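Cellulose 1,4-beta-cellobiosidase (Thermobifida fusca, PDB 4JJJ) probably cleaves cellobiose units from cellulose chains, this piece being the glycoside hydrolase family 48 catalytic domain of a larger cellulase. Local coordinates at residues Ala5-Tyr10 with Gly64-Asp69; Glu11-Pro16 with His618-Gln623; Leu28-Ser33 with Ser54-Leu59. The protein carries 1 engineered substitution. All coordinates share one frame; numbering follows the deposited sequence.

Contact 1: Ala5-Tyr10 with Gly64-Asp69; sequences AFLEQY and GRVTGD
Two helices of the (α/α)6 barrel, 2-14 and 50-67, meet here near the C-terminal end of the second, where Val66 is set against Phe6 and Leu7. The two methyls of Val66 divide the work. CG2 approaches the Phe6 ring obliquely, 3.8 Å from its CD2, while CG1 reaches the CD2 methyl of Leu7 at 4.2 Å, a looser touch. With CG of Phe6 anti to the backbone N (chi1 165°), the ring is brought alongside Val66, the two side chains pointing past each other in opposite directions. One face of that ring is covered near its rim by CB of Tyr10, a turn further on in the same helix; Tyr62 and Ala631, on helices 50-67 and 620-637, also touch Phe6. Leu7 and Val66 stay partly exposed, so burial deepens toward the phenylalanine. Just past Val66 helix 50-67 ends: Thr67 OG1 accepts the backbone N of Asp69 at 3.1 Å in an ST turn, and Gly68 between them has positive phi. Asp69 OD1 then accepts from the backbone N of Lys71, at the start of helix 71-83. Apolar packing of neighbouring helices, with a short turn leading on to the next, is consistent with the (α/α)6 fold.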
loop_
_atom_site.group_PDB
_atom_site.type_symbol
_atom_site.label_atom_id
_atom_site.label_comp_id
_atom_site.label_asym_id
_atom_site.label_seq_id
_atom_site.Cartn_x
_atom_site.Cartn_y
_atom_site.Cartn_z
ATOM N N ALA A 5 -16.330 19.243 -13.332
ATOM C CA ALA A 5 -16.199 18.771 -11.891
ATOM C C ALA A 5 -14.788 18.293 -11.646
ATOM O O ALA A 5 -14.234 18.576 -10.547
ATOM C CB ALA A 5 -17.217 17.742 -11.556
ATOM N N PHE A 6 -14.233 17.524 -12.598
ATOM C CA PHE A 6 -12.825 17.118 -12.483
ATOM C C PHE A 6 -11.960 18.371 -12.292
ATOM O O PHE A 6 -11.122 18.441 -11.431
ATOM C CB PHE A 6 -12.368 16.318 -13.696
ATOM C CG PHE A 6 -10.875 16.215 -13.759
ATOM C CD1 PHE A 6 -10.181 15.423 -12.909
ATOM C CD2 PHE A 6 -10.180 16.979 -14.670
ATOM C CE1 PHE A 6 -8.763 15.409 -12.923
ATOM C CE2 PHE A 6 -8.811 16.936 -14.714
ATOM C CZ PHE A 6 -8.092 16.192 -13.848
ATOM N N LEU A 7 -12.124 19.336 -13.187
ATOM C CA LEU A 7 -11.156 20.438 -13.152
ATOM C C LEU A 7 -11.348 21.220 -11.824
ATOM O O LEU A 7 -10.362 21.699 -11.317
ATOM C CB LEU A 7 -11.330 21.333 -14.402
ATOM C CG LEU A 7 -10.749 20.800 -15.672
ATOM C CD1 LEU A 7 -11.423 21.575 -16.862
ATOM C CD2 LEU A 7 -9.173 20.782 -15.609
ATOM N N GLU A 8 -12.544 21.326 -11.327
ATOM C CA GLU A 8 -12.804 22.048 -10.064
ATOM C C GLU A 8 -12.077 21.357 -8.904
ATOM O O GLU A 8 -11.436 22.000 -8.081
ATOM C CB GLU A 8 -14.277 22.167 -9.803
ATOM C CG GLU A 8 -14.602 22.677 -8.440
ATOM C CD GLU A 8 -16.046 22.818 -8.235
ATOM O OE1 GLU A 8 -16.867 21.834 -8.431
ATOM O OE2 GLU A 8 -16.316 23.998 -7.702
ATOM N N GLN A 9 -12.286 20.051 -8.817
ATOM C CA GLN A 9 -11.623 19.255 -7.774
ATOM C C GLN A 9 -10.107 19.292 -7.917
ATOM O O GLN A 9 -9.376 19.466 -6.922
ATOM C CB GLN A 9 -12.199 17.819 -7.872
ATOM C CG GLN A 9 -11.644 16.826 -6.855
ATOM C CD GLN A 9 -12.024 17.065 -5.418
ATOM O OE1 GLN A 9 -12.711 18.041 -5.035
ATOM N NE2 GLN A 9 -11.571 16.146 -4.562
ATOM N N TYR A 10 -9.562 19.094 -9.150
ATOM C CA TYR A 10 -8.171 19.220 -9.451
ATOM C C TYR A 10 -7.640 20.543 -8.901
ATOM O O TYR A 10 -6.594 20.614 -8.261
ATOM C CB TYR A 10 -7.963 19.075 -10.949
ATOM C CG TYR A 10 -6.548 19.256 -11.400
ATOM C CD1 TYR A 10 -6.069 20.530 -11.676
ATOM C CD2 TYR A 10 -5.636 18.198 -11.473
ATOM C CE1 TYR A 10 -4.751 20.736 -12.040
ATOM C CE2 TYR A 10 -4.349 18.387 -11.808
ATOM C CZ TYR A 10 -3.831 19.645 -12.118
ATOM O OH TYR A 10 -2.517 19.813 -12.508
ATOM N N GLY A 64 -3.357 15.690 -17.950
ATOM C CA GLY A 64 -2.933 15.524 -19.336
ATOM C C GLY A 64 -3.967 15.115 -20.302
ATOM O O GLY A 64 -4.039 15.616 -21.413
ATOM N N ARG A 65 -4.821 14.187 -19.918
ATOM C CA ARG A 65 -5.915 13.750 -20.775
ATOM C C ARG A 65 -6.822 14.891 -21.135
ATOM O O ARG A 65 -7.172 15.102 -22.307
ATOM C CB ARG A 65 -6.760 12.645 -20.146
ATOM C CG ARG A 65 -7.911 12.167 -21.009
ATOM C CD ARG A 65 -8.835 11.119 -20.385
ATOM N NE ARG A 65 -9.731 10.668 -21.449
ATOM C CZ ARG A 65 -10.781 11.325 -21.877
ATOM N NH1 ARG A 65 -11.350 12.357 -21.228
ATOM N NH2 ARG A 65 -11.345 10.860 -22.980
ATOM N N VAL A 66 -7.147 15.666 -20.126
ATOM C CA VAL A 66 -8.179 16.656 -20.255
ATOM C C VAL A 66 -7.594 17.897 -20.997
ATOM O O VAL A 66 -8.326 18.552 -21.791
ATOM C CB VAL A 66 -8.760 17.064 -18.859
ATOM C CG1 VAL A 66 -9.572 18.327 -18.948
ATOM C CG2 VAL A 66 -9.653 15.923 -18.316
ATOM N N THR A 67 -6.355 18.211 -20.800
ATOM C CA THR A 67 -5.787 19.474 -21.302
ATOM C C THR A 67 -4.744 19.322 -22.377
ATOM O O THR A 67 -4.359 20.305 -23.058
ATOM C CB THR A 67 -5.127 20.313 -20.189
ATOM O OG1 THR A 67 -3.945 19.638 -19.664
ATOM C CG2 THR A 67 -6.098 20.676 -19.090
ATOM N N GLY A 68 -4.194 18.144 -22.581
ATOM C CA GLY A 68 -2.984 17.914 -23.362
ATOM C C GLY A 68 -1.698 18.406 -22.840
ATOM O O GLY A 68 -0.691 18.330 -23.546
ATOM N N ASP A 69 -1.623 18.879 -21.604
ATOM C CA ASP A 69 -0.399 19.347 -20.986
ATOM C C ASP A 69 0.133 18.249 -20.087
ATOM O O ASP A 69 -0.506 17.929 -19.050
ATOM C CB ASP A 69 -0.649 20.581 -20.146
ATOM C CG ASP A 69 0.610 21.069 -19.413
ATOM O OD1 ASP A 69 1.734 20.632 -19.742
ATOM O OD2 ASP A 69 0.472 21.945 -18.491
#

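Contact 2: Glu11-Pro16 with His618-Gln623; sequences EKIKDP and HRFWAQ. With ZN (zinc ion), chain P; GLC (alpha-D-glucopyranose), chain C; BGC (beta-D-glucopyranose), chain B; BGC (beta-D-glucopyranose), chain D.
The end of helix 2-14 packs on the start of helix 620-637, which carries part of the glycan pocket on its far side, and Ile13 makes the join. Its CG2 branch meets CE1 of the Phe620 ring obliquely at 3.7 Å, the two side chains crossing at about a right angle. The other branch passes Gln623 at a slant, CD1 lying 3.6 Å from its backbone O and 3.9 Å from its CB. The amide of Gln623 is bound elsewhere, NE2 to Ile541 O and OE1 to Gln9 NE2. On the pocket side, Trp621 NE1 donates to O2 of the chain D glucose in the plane of the indole, 3.0 Å long and nearly straight at 162°. The extended chain of Arg619 lays one guanidinium face against C6 of the sugar modelled as either alpha- or beta-glucose, while NH2 forms salt bridges with Glu40 and Glu545. An alanine in place of Arg619 would probably leave both carboxylates without their cationic mate and strip the cover from the sugar's C6. Away from the pocket, Glu11 OE2 and Asp15 OD2 bind a zinc ion at 1.9 and 2.0 Å, clasping the helix end. The join is thus mainly Ile13 packing, supplemented by the Gln9-Gln623 amide bond a turn away, whereas the groups that grip sugar and metal face away from that seam.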
loop_
_atom_site.group_PDB
_atom_site.type_symbol
_atom_site.label_atom_id
_atom_site.label_comp_id
_atom_site.label_asym_id
_atom_site.label_seq_id
_atom_site.Cartn_x
_atom_site.Cartn_y
_atom_site.Cartn_z
ATOM N N GLU A 11 -8.327 21.657 -9.243
ATOM C CA GLU A 11 -7.891 22.978 -8.801
ATOM C C GLU A 11 -7.815 23.122 -7.318
ATOM O O GLU A 11 -6.869 23.668 -6.794
ATOM C CB GLU A 11 -8.780 24.069 -9.464
ATOM C CG GLU A 11 -8.190 25.488 -9.385
ATOM C CD GLU A 11 -8.319 26.145 -8.016
ATOM O OE1 GLU A 11 -9.182 25.813 -7.174
ATOM O OE2 GLU A 11 -7.487 27.060 -7.797
ATOM N N LYS A 12 -8.771 22.580 -6.622
ATOM C CA LYS A 12 -8.712 22.555 -5.144
ATOM C C LYS A 12 -7.486 21.829 -4.566
ATOM O O LYS A 12 -6.829 22.264 -3.694
ATOM C CB LYS A 12 -9.998 21.943 -4.581
ATOM C CG LYS A 12 -11.273 22.794 -4.676
ATOM C CD LYS A 12 -12.530 22.007 -4.335
ATOM C CE LYS A 12 -13.841 22.723 -4.460
ATOM N NZ LYS A 12 -14.973 21.896 -4.067
ATOM N N ILE A 13 -7.213 20.670 -5.160
ATOM C CA ILE A 13 -6.109 19.827 -4.705
ATOM C C ILE A 13 -4.810 20.585 -4.930
ATOM O O ILE A 13 -3.837 20.535 -4.154
ATOM C CB ILE A 13 -6.190 18.465 -5.409
ATOM C CG1 ILE A 13 -7.380 17.669 -4.980
ATOM C CG2 ILE A 13 -4.956 17.696 -5.024
ATOM C CD1 ILE A 13 -7.640 16.476 -5.786
ATOM N N LYS A 14 -4.691 21.299 -6.063
ATOM C CA LYS A 14 -3.438 21.920 -6.465
ATOM C C LYS A 14 -3.317 23.390 -5.948
ATOM O O LYS A 14 -2.231 23.978 -6.173
ATOM C CB LYS A 14 -3.304 21.893 -8.001
ATOM C CG LYS A 14 -3.268 20.505 -8.597
ATOM C CD LYS A 14 -2.015 19.747 -8.211
ATOM C CE LYS A 14 -0.746 20.392 -8.610
ATOM N NZ LYS A 14 -0.596 20.618 -10.055
ATOM N N ASP A 15 -4.381 23.944 -5.381
ATOM C CA ASP A 15 -4.295 25.321 -4.836
ATOM C C ASP A 15 -3.526 25.329 -3.513
ATOM O O ASP A 15 -3.882 24.656 -2.570
ATOM C CB ASP A 15 -5.747 25.872 -4.733
ATOM C CG ASP A 15 -5.784 27.333 -4.264
ATOM O OD1 ASP A 15 -4.903 27.761 -3.489
ATOM O OD2 ASP A 15 -6.737 28.004 -4.646
ATOM N N PRO A 16 -2.377 26.028 -3.459
ATOM C CA PRO A 16 -1.590 25.971 -2.228
ATOM C C PRO A 16 -2.340 26.321 -0.954
ATOM O O PRO A 16 -2.004 25.795 0.133
ATOM C CB PRO A 16 -0.473 27.002 -2.456
ATOM C CG PRO A 16 -0.627 27.545 -3.778
ATOM C CD PRO A 16 -1.820 26.930 -4.470
ATOM N N HIS A 618 -9.704 15.350 4.537
ATOM C CA HIS A 618 -9.278 15.511 3.116
ATOM C C HIS A 618 -7.980 14.717 2.981
ATOM O O HIS A 618 -6.862 15.235 2.983
ATOM C CB HIS A 618 -9.126 16.982 2.831
ATOM C CG HIS A 618 -10.404 17.718 3.046
ATOM N ND1 HIS A 618 -10.698 18.226 4.275
ATOM C CD2 HIS A 618 -11.489 18.013 2.266
ATOM C CE1 HIS A 618 -11.894 18.785 4.268
ATOM N NE2 HIS A 618 -12.375 18.711 3.047
ATOM N N ARG A 619 -8.091 13.387 2.782
ATOM C CA ARG A 619 -7.003 12.464 2.470
ATOM C C ARG A 619 -6.629 12.673 1.018
ATOM O O ARG A 619 -7.479 12.671 0.168
ATOM C CB ARG A 619 -7.399 11.025 2.684
ATOM C CG ARG A 619 -7.682 10.698 4.177
ATOM C CD ARG A 619 -8.249 9.247 4.220
ATOM N NE ARG A 619 -8.507 8.839 5.604
ATOM C CZ ARG A 619 -9.613 9.082 6.275
ATOM N NH1 ARG A 619 -10.598 9.758 5.741
ATOM N NH2 ARG A 619 -9.702 8.615 7.507
ATOM N N PHE A 620 -5.360 12.841 0.787
ATOM C CA PHE A 620 -4.890 13.088 -0.615
ATOM C C PHE A 620 -5.402 12.055 -1.619
ATOM O O PHE A 620 -5.971 12.381 -2.665
ATOM C CB PHE A 620 -3.403 13.211 -0.660
ATOM C CG PHE A 620 -2.858 13.581 -2.026
ATOM C CD1 PHE A 620 -2.967 14.904 -2.505
ATOM C CD2 PHE A 620 -2.290 12.650 -2.893
ATOM C CE1 PHE A 620 -2.499 15.281 -3.751
ATOM C CE2 PHE A 620 -1.841 13.030 -4.148
ATOM C CZ PHE A 620 -1.944 14.343 -4.587
ATOM N N TRP A 621 -5.200 10.802 -1.291
ATOM C CA TRP A 621 -5.557 9.716 -2.186
ATOM C C TRP A 621 -7.043 9.776 -2.436
ATOM O O TRP A 621 -7.472 9.523 -3.530
ATOM C CB TRP A 621 -5.094 8.400 -1.664
ATOM C CG TRP A 621 -5.865 7.719 -0.527
ATOM C CD1 TRP A 621 -5.511 7.652 0.763
ATOM C CD2 TRP A 621 -7.147 7.001 -0.599
ATOM N NE1 TRP A 621 -6.407 6.939 1.477
ATOM C CE2 TRP A 621 -7.408 6.490 0.664
ATOM C CE3 TRP A 621 -8.004 6.652 -1.656
ATOM C CZ2 TRP A 621 -8.494 5.707 0.944
ATOM C CZ3 TRP A 621 -9.066 5.879 -1.399
ATOM C CH2 TRP A 621 -9.334 5.402 -0.086
ATOM N N ALA A 622 -7.853 10.062 -1.453
ATOM C CA ALA A 622 -9.309 10.034 -1.589
ATOM C C ALA A 622 -9.751 11.185 -2.496
ATOM O O ALA A 622 -10.688 11.072 -3.281
ATOM C CB ALA A 622 -9.992 10.106 -0.223
ATOM N N GLN A 623 -9.160 12.377 -2.262
ATOM C CA GLN A 623 -9.524 13.531 -3.071
ATOM C C GLN A 623 -9.149 13.307 -4.517
ATOM O O GLN A 623 -9.889 13.711 -5.422
ATOM C CB GLN A 623 -8.904 14.810 -2.499
ATOM C CG GLN A 623 -9.341 15.116 -1.042
ATOM C CD GLN A 623 -10.864 15.241 -0.939
ATOM O OE1 GLN A 623 -11.489 16.029 -1.675
ATOM N NE2 GLN A 623 -11.481 14.489 -0.078
HETATM ZN ZN ZN P . -7.581 28.373 -6.394
HETATM C C1 GLC C . -11.086 4.070 7.473
HETATM C C2 GLC C . -10.343 2.796 7.439
HETATM C C3 GLC C . -8.841 3.050 7.147
HETATM C C4 GLC C . -8.670 3.846 5.848
HETATM C C5 GLC C . -9.563 5.084 5.976
HETATM C C6 GLC C . -9.632 5.963 4.761
HETATM O O1 GLC C . -10.492 4.724 8.524
HETATM O O2 GLC C . -10.365 2.196 8.808
HETATM O O3 GLC C . -8.101 1.840 7.142
HETATM O O4 GLC C . -7.306 4.302 5.735
HETATM O O5 GLC C . -10.916 4.695 6.219
HETATM O O6 GLC C . -10.207 5.242 3.729
HETATM C C2 BGC B . -10.304 2.359 7.162
HETATM C C3 BGC B . -8.833 2.665 6.907
HETATM C C4 BGC B . -8.682 3.739 5.810
HETATM C C5 BGC B . -9.605 4.965 5.956
HETATM C C6 BGC B . -9.673 5.830 4.696
HETATM C C1 BGC B . -11.102 3.628 7.341
HETATM O O1 BGC B . -12.501 3.222 7.501
HETATM O O2 BGC B . -10.299 1.522 8.366
HETATM O O3 BGC B . -8.122 1.481 6.533
HETATM O O4 BGC B . -7.345 4.238 5.730
HETATM O O5 BGC B . -10.941 4.541 6.227
HETATM O O6 BGC B . -10.256 5.164 3.604
HETATM C C2 BGC D . -5.404 4.661 4.457
HETATM C C3 BGC D . -4.527 4.201 3.295
HETATM C C4 BGC D . -4.266 2.669 3.388
HETATM C C5 BGC D . -5.569 1.870 3.643
HETATM C C6 BGC D . -5.256 0.416 3.909
HETATM C C1 BGC D . -6.667 3.829 4.576
HETATM O O2 BGC D . -5.796 6.012 4.255
HETATM O O3 BGC D . -3.302 4.973 3.345
HETATM O O4 BGC D . -3.629 2.245 2.166
HETATM O O5 BGC D . -6.245 2.464 4.758
HETATM O O6 BGC D . -4.382 0.278 5.013
#

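Contact 3: Leu28-Ser33 with Ser54-Leu59; sequences LVPYHS and SYYLWL. With BGC (beta-D-glucopyranose), chain D.
Tyr56, on helix 50-67, lies against strand 27-30 and carries the whole apolar side of this contact. CG stands anti to the backbone N (chi1 180°), which sends the ring straight out from the helix to the strand, where it crosses both Leu28 and Pro30 at about a right angle. Leu28 packs at the hydroxyl end of the tyrosine, its CB 3.6 Å from OH and its CD1 methyl 3.8 Å from the same oxygen. Pro30, two residues on and pointing to the same side of the strand, brings CD obliquely to ring atom CD2 at 4.0 Å. Val29, between them, points away and packs on helix 71-83 instead. Phe21 of the paired strand 21-24 meets Tyr56 edge-to-face, and Phe620 also packs on Tyr56, so the tyrosine sits among aromatic neighbours.

The polar contacts gather at the outer end of the ring. The carbonyl O of Leu28 approaches ring carbon CE2 obliquely at 3.4 Å; its hydrogen bond is with Ser79 OG. A water in the plane of the phenol links the two segments: it accepts from Leu28 N at 2.9 Å and donates to Tyr56 OH at 2.7 Å. The bridge gives both the strand amide and the tyrosine oxygen a partner and ties strand to helix.

Sugar contact comes where the chain has left the strand. At His32 the imidazole turns its edge to the chain D glucose, CE1 lying 3.4 Å from O2 in the ring plane, while NE2 is hydrogen-bonded to Glu40 OE2. Glu51, the predicted proton donor, lies in the first turn of helix 50-67. A hairpin strand packed on a helix of the (α/α)6 barrel, leading into His32, here forms part of the wall of the glycan pocket.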
loop_
_atom_site.group_PDB
_atom_site.type_symbol
_atom_site.label_atom_id
_atom_site.label_comp_id
_atom_site.label_asym_id
_atom_site.label_seq_id
_atom_site.Cartn_x
_atom_site.Cartn_y
_atom_site.Cartn_z
ATOM N N LEU A 28 6.583 19.398 -5.802
ATOM C CA LEU A 28 5.538 19.193 -4.815
ATOM C C LEU A 28 5.598 17.785 -4.228
ATOM O O LEU A 28 5.752 16.828 -4.940
ATOM C CB LEU A 28 4.185 19.410 -5.470
ATOM C CG LEU A 28 3.968 20.757 -6.112
ATOM C CD1 LEU A 28 2.634 20.799 -6.764
ATOM C CD2 LEU A 28 4.071 21.853 -5.129
ATOM N N VAL A 29 5.415 17.753 -2.928
ATOM C CA VAL A 29 5.318 16.508 -2.161
ATOM C C VAL A 29 3.957 16.492 -1.458
ATOM O O VAL A 29 3.664 17.326 -0.594
ATOM C CB VAL A 29 6.461 16.387 -1.143
ATOM C CG1 VAL A 29 6.330 15.085 -0.279
ATOM C CG2 VAL A 29 7.783 16.404 -1.821
ATOM N N PRO A 30 3.081 15.556 -1.841
ATOM C CA PRO A 30 1.765 15.516 -1.201
ATOM C C PRO A 30 1.844 14.989 0.214
ATOM O O PRO A 30 2.679 14.131 0.497
ATOM C CB PRO A 30 0.965 14.503 -2.039
ATOM C CG PRO A 30 2.024 13.574 -2.561
ATOM C CD PRO A 30 3.204 14.531 -2.878
ATOM N N TYR A 31 1.011 15.497 1.085
ATOM C CA TYR A 31 0.816 14.926 2.409
ATOM C C TYR A 31 -0.159 13.797 2.316
ATOM O O TYR A 31 -0.958 13.721 1.408
ATOM C CB TYR A 31 0.238 15.998 3.325
ATOM C CG TYR A 31 1.109 17.222 3.617
ATOM C CD1 TYR A 31 2.400 17.093 4.163
ATOM C CD2 TYR A 31 0.613 18.479 3.430
ATOM C CE1 TYR A 31 3.135 18.202 4.530
ATOM C CE2 TYR A 31 1.368 19.580 3.772
ATOM C CZ TYR A 31 2.602 19.408 4.301
ATOM O OH TYR A 31 3.358 20.553 4.676
ATOM N N HIS A 32 -0.175 12.938 3.354
ATOM C CA HIS A 32 -1.220 11.905 3.477
ATOM C C HIS A 32 -2.604 12.553 3.498
ATOM O O HIS A 32 -3.534 12.139 2.849
ATOM C CB HIS A 32 -0.983 11.041 4.694
ATOM C CG HIS A 32 -2.104 10.053 4.900
ATOM N ND1 HIS A 32 -2.249 8.927 4.106
ATOM C CD2 HIS A 32 -3.093 10.004 5.820
ATOM C CE1 HIS A 32 -3.293 8.250 4.509
ATOM N NE2 HIS A 32 -3.818 8.851 5.570
ATOM N N SER A 33 -2.681 13.646 4.258
ATOM C CA SER A 33 -3.947 14.420 4.383
ATOM C C SER A 33 -3.682 15.842 4.760
ATOM O O SER A 33 -2.655 16.198 5.307
ATOM C CB SER A 33 -4.905 13.776 5.411
ATOM O OG SER A 33 -4.259 13.648 6.642
ATOM N N SER A 54 1.659 7.776 -5.943
ATOM C CA SER A 54 1.001 7.101 -7.060
ATOM C C SER A 54 -0.270 7.792 -7.452
ATOM O O SER A 54 -0.625 7.882 -8.626
ATOM C CB SER A 54 0.818 5.621 -6.786
ATOM O OG SER A 54 -0.101 5.309 -5.761
ATOM N N TYR A 55 -1.014 8.323 -6.459
ATOM C CA TYR A 55 -2.206 9.068 -6.716
ATOM C C TYR A 55 -1.927 10.460 -7.332
ATOM O O TYR A 55 -2.690 10.931 -8.154
ATOM C CB TYR A 55 -3.079 9.189 -5.455
ATOM C CG TYR A 55 -3.989 8.026 -5.246
ATOM C CD1 TYR A 55 -5.278 8.027 -5.791
ATOM C CD2 TYR A 55 -3.598 6.916 -4.493
ATOM C CE1 TYR A 55 -6.106 6.959 -5.582
ATOM C CE2 TYR A 55 -4.456 5.794 -4.322
ATOM C CZ TYR A 55 -5.690 5.822 -4.828
ATOM O OH TYR A 55 -6.589 4.802 -4.652
ATOM N N TYR A 56 -0.801 11.061 -6.964
ATOM C CA TYR A 56 -0.370 12.334 -7.536
ATOM C C TYR A 56 -0.119 12.134 -9.019
ATOM O O TYR A 56 -0.598 12.891 -9.864
ATOM C CB TYR A 56 0.845 12.826 -6.794
ATOM C CG TYR A 56 1.486 14.140 -7.217
ATOM C CD1 TYR A 56 0.839 15.092 -8.009
ATOM C CD2 TYR A 56 2.824 14.391 -6.812
ATOM C CE1 TYR A 56 1.515 16.286 -8.376
ATOM C CE2 TYR A 56 3.498 15.550 -7.177
ATOM C CZ TYR A 56 2.810 16.420 -7.990
ATOM O OH TYR A 56 3.561 17.548 -8.437
ATOM N N LEU A 57 0.521 11.039 -9.366
ATOM C CA LEU A 57 0.716 10.665 -10.800
ATOM C C LEU A 57 -0.641 10.579 -11.442
ATOM O O LEU A 57 -0.881 11.086 -12.567
ATOM C CB LEU A 57 1.450 9.392 -10.969
ATOM C CG LEU A 57 2.862 9.372 -10.442
ATOM C CD1 LEU A 57 3.440 7.981 -10.583
ATOM C CD2 LEU A 57 3.778 10.397 -11.176
ATOM N N TRP A 58 -1.580 9.819 -10.818
ATOM C CA TRP A 58 -2.880 9.582 -11.403
ATOM C C TRP A 58 -3.612 10.892 -11.712
ATOM O O TRP A 58 -4.224 11.092 -12.802
ATOM C CB TRP A 58 -3.754 8.699 -10.521
ATOM C CG TRP A 58 -4.780 7.890 -11.167
ATOM C CD1 TRP A 58 -5.252 7.895 -12.471
ATOM C CD2 TRP A 58 -5.477 6.807 -10.504
ATOM N NE1 TRP A 58 -6.189 6.907 -12.639
ATOM C CE2 TRP A 58 -6.366 6.236 -11.436
ATOM C CE3 TRP A 58 -5.441 6.326 -9.174
ATOM C CZ2 TRP A 58 -7.215 5.160 -11.120
ATOM C CZ3 TRP A 58 -6.290 5.230 -8.844
ATOM C CH2 TRP A 58 -7.140 4.648 -9.823
ATOM N N LEU A 59 -3.538 11.870 -10.760
ATOM C CA LEU A 59 -4.207 13.119 -10.948
ATOM C C LEU A 59 -3.619 13.887 -12.124
ATOM O O LEU A 59 -4.387 14.438 -12.939
ATOM C CB LEU A 59 -4.002 13.943 -9.698
ATOM C CG LEU A 59 -4.728 15.314 -9.621
ATOM C CD1 LEU A 59 -6.212 15.135 -9.414
ATOM C CD2 LEU A 59 -4.126 16.159 -8.528
HETATM C C2 BGC D . -5.404 4.661 4.457
HETATM C C3 BGC D . -4.527 4.201 3.295
HETATM C C4 BGC D . -4.266 2.669 3.388
HETATM C C5 BGC D . -5.569 1.870 3.643
HETATM C C6 BGC D . -5.256 0.416 3.909
HETATM C C1 BGC D . -6.667 3.829 4.576
HETATM O O2 BGC D . -5.796 6.012 4.255
HETATM O O3 BGC D . -3.302 4.973 3.345
HETATM O O4 BGC D . -3.629 2.245 2.166
HETATM O O5 BGC D . -6.245 2.464 4.758
HETATM O O6 BGC D . -4.382 0.278 5.013
HETATM O O HOH W 1 6.195 18.256 -8.471
#

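The three contacts lie on the same side of the chain's centre: contacts 1 and 2 share helix 2-14, contacts 1 and 3 share helix 50-67. The centres of contact 1 and contact 2 are about 13 Å apart. Contact 3 has its centre about 15 Å from that of contact 1, but only about 8 Å from that of contact 2. Along the chain contact 3 is nested inside the loops closed by the other two, while contacts 1 and 2 cross. Contact 2 joins the first and last helices of the chain, consistent with closure of the (α/α)6 barrel. From contact 1, far out, the series runs inward to the sugar, where Phe620 N probably bonds to His32 O and contacts 2 and 3 touch the same glucose.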